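Local structure of DUF5618 domain-containing protein (3MFN) at residues 76-79 / 80-83. The protein is of unknown function, a largely helical member of the DUF5618 family. Numbering follows the deposited sequence. Where two conformers were deposited one is given.
Sequences GVLF and ALDH
V77 and L81 sit one helical turn apart and run side by side in the same direction, with V77 CG1 4.0 Å from L81 CD1. V77 swings CG1 anti to its own nitrogen (chi1 175°), which brings that methyl up against the leucine. L78 CD2 reaches L81 more loosely, 4.4 Å from L81 CD1. Beneath these side chains the backbone is regular alpha-helix: A80, L81, D82 and H83 each give their N-H to the carbonyl four residues back. L81 N reaches V77 O at 3.0 Å, while D82 N comes within 2.7 Å of L78 O. D82 also folds its carboxylate back over that turn, OD2 lying 3.3 Å from L78 O; both are acceptors, so no bond forms between them. What holds the carboxylate is OD1, hydrogen-bonded to Y98 OH and in a salt bridge with K93 NZ. With an alanine at D82 the carboxylate is gone, so K93 NZ would probably lose this counter-charge and Y98 OH this hydrogen-bond partner. Within the helical bundle, helix 63-85 turns V77 and L81 onto I145 of helix 132-153, and L78 and L81 onto F113 of helix 107-126 and Y98 of helix 95-103, whereas F79, A80 and H83 meet helix 34-52.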
ATOM      1  N   GLY A  76       2.457  -3.640 -17.142  1.00 18.83           N
ATOM      2  CA  GLY A  76       1.563  -2.904 -18.046  1.00 18.92           C
ATOM      3  C   GLY A  76       1.830  -1.422 -18.055  1.00 18.91           C
ATOM      4  O   GLY A  76       1.986  -0.788 -19.108  1.00 18.45           O
ATOM      5  N   VAL A  77       1.864  -0.839 -16.853  1.00 19.11           N
ATOM      6  CA  VAL A  77       2.162   0.550 -16.683  1.00 17.53           C
ATOM      7  C   VAL A  77       3.529   0.873 -17.298  1.00 18.09           C
ATOM      8  O   VAL A  77       3.669   1.870 -18.050  1.00 18.27           O
ATOM      9  CB  VAL A  77       2.126   0.962 -15.184  1.00 17.11           C
ATOM     10  CG1 VAL A  77       2.569   2.473 -14.998  1.00 16.39           C
ATOM     11  CG2 VAL A  77       0.804   0.663 -14.600  1.00 14.89           C
ATOM     12  N   LEU A  78       4.558   0.118 -16.939  1.00 17.37           N
ATOM     13  CA  LEU A  78       5.881   0.321 -17.553  1.00 18.11           C
ATOM     14  C   LEU A  78       5.870   0.239 -19.079  1.00 18.08           C
ATOM     15  O   LEU A  78       6.520   1.023 -19.747  1.00 16.90           O
ATOM     16  CB  LEU A  78       6.935  -0.636 -16.972  1.00 19.55           C
ATOM     17  CG  LEU A  78       7.203  -0.544 -15.461  1.00 20.01           C
ATOM     18  CD1 LEU A  78       8.496  -1.248 -15.051  1.00 19.42           C
ATOM     19  CD2 LEU A  78       7.198   0.959 -14.896  1.00 18.28           C
ATOM     20  N   PHE A  79       5.080  -0.682 -19.641  1.00 18.83           N
ATOM     21  CA  PHE A  79       4.958  -0.811 -21.071  1.00 19.19           C
ATOM     22  C   PHE A  79       4.466   0.500 -21.737  1.00 20.41           C
ATOM     23  O   PHE A  79       5.099   1.016 -22.685  1.00 21.13           O
ATOM     24  CB  PHE A  79       4.064  -2.006 -21.394  1.00 20.49           C
ATOM     25  CG  PHE A  79       4.147  -2.444 -22.829  1.00 20.77           C
ATOM     26  CD1 PHE A  79       3.417  -1.791 -23.808  1.00 20.85           C
ATOM     27  CD2 PHE A  79       4.963  -3.504 -23.193  1.00 21.30           C
ATOM     28  CE1 PHE A  79       3.510  -2.190 -25.147  1.00 21.31           C
ATOM     29  CE2 PHE A  79       5.057  -3.931 -24.517  1.00 21.97           C
ATOM     30  CZ  PHE A  79       4.344  -3.250 -25.510  1.00 22.35           C
ATOM     31  N   ALA A  80       3.396   1.090 -21.202  1.00 20.33           N
ATOM     32  CA  ALA A  80       2.946   2.394 -21.666  1.00 21.39           C
ATOM     33  C   ALA A  80       4.056   3.423 -21.494  1.00 21.48           C
ATOM     34  O   ALA A  80       4.355   4.134 -22.435  1.00 20.27           O
ATOM     35  CB  ALA A  80       1.643   2.853 -20.938  1.00 20.04           C
ATOM     36  N   LEU A  81       4.688   3.481 -20.314  1.00 21.80           N
ATOM     37  CA  LEU A  81       5.766   4.446 -20.082  1.00 21.55           C
ATOM     38  C   LEU A  81       6.978   4.284 -21.006  1.00 22.66           C
ATOM     39  O   LEU A  81       7.528   5.282 -21.493  1.00 23.70           O
ATOM     40  CB  LEU A  81       6.194   4.492 -18.607  1.00 21.49           C
ATOM     41  CG  LEU A  81       5.094   4.954 -17.602  1.00 21.35           C
ATOM     42  CD1 LEU A  81       5.544   4.845 -16.164  1.00 21.23           C
ATOM     43  CD2 LEU A  81       4.626   6.399 -17.881  1.00 16.27           C
ATOM     44  N   ASP A  82       7.377   3.048 -21.268  1.00 23.62           N
ATOM     45  CA  ASP A  82       8.542   2.764 -22.099  1.00 23.76           C
ATOM     46  C   ASP A  82       8.282   3.226 -23.509  1.00 24.80           C
ATOM     47  O   ASP A  82       9.200   3.709 -24.197  1.00 24.96           O
ATOM     48  CB  ASP A  82       8.845   1.265 -22.131  1.00 24.16           C
ATOM     49  CG  ASP A  82       9.475   0.784 -20.846  1.00 23.24           C
ATOM     50  OD1 ASP A  82      10.023   1.635 -20.151  1.00 21.56           O
ATOM     51  OD2 ASP A  82       9.414  -0.424 -20.520  1.00 25.82           O
ATOM     52  N   HIS A  83       7.034   3.065 -23.941  1.00 24.07           N
ATOM     53  CA  HIS A  83       6.668   3.478 -25.267  0.60 25.02           C
ATOM     54  C   HIS A  83       6.652   4.995 -25.377  1.00 24.81           C
ATOM     55  O   HIS A  83       7.044   5.515 -26.369  1.00 25.84           O
ATOM     56  CB  HIS A  83       5.330   2.906 -25.767  0.60 25.23           C
ATOM     57  CG  HIS A  83       5.047   3.274 -27.197  0.60 25.94           C
ATOM     58  ND1 HIS A  83       5.408   2.471 -28.259  0.60 28.17           N
ATOM     59  CD2 HIS A  83       4.477   4.376 -27.739  0.60 27.01           C
ATOM     60  CE1 HIS A  83       5.074   3.062 -29.393  0.60 27.48           C
ATOM     61  NE2 HIS A  83       4.494   4.214 -29.105  0.60 26.85           N
TER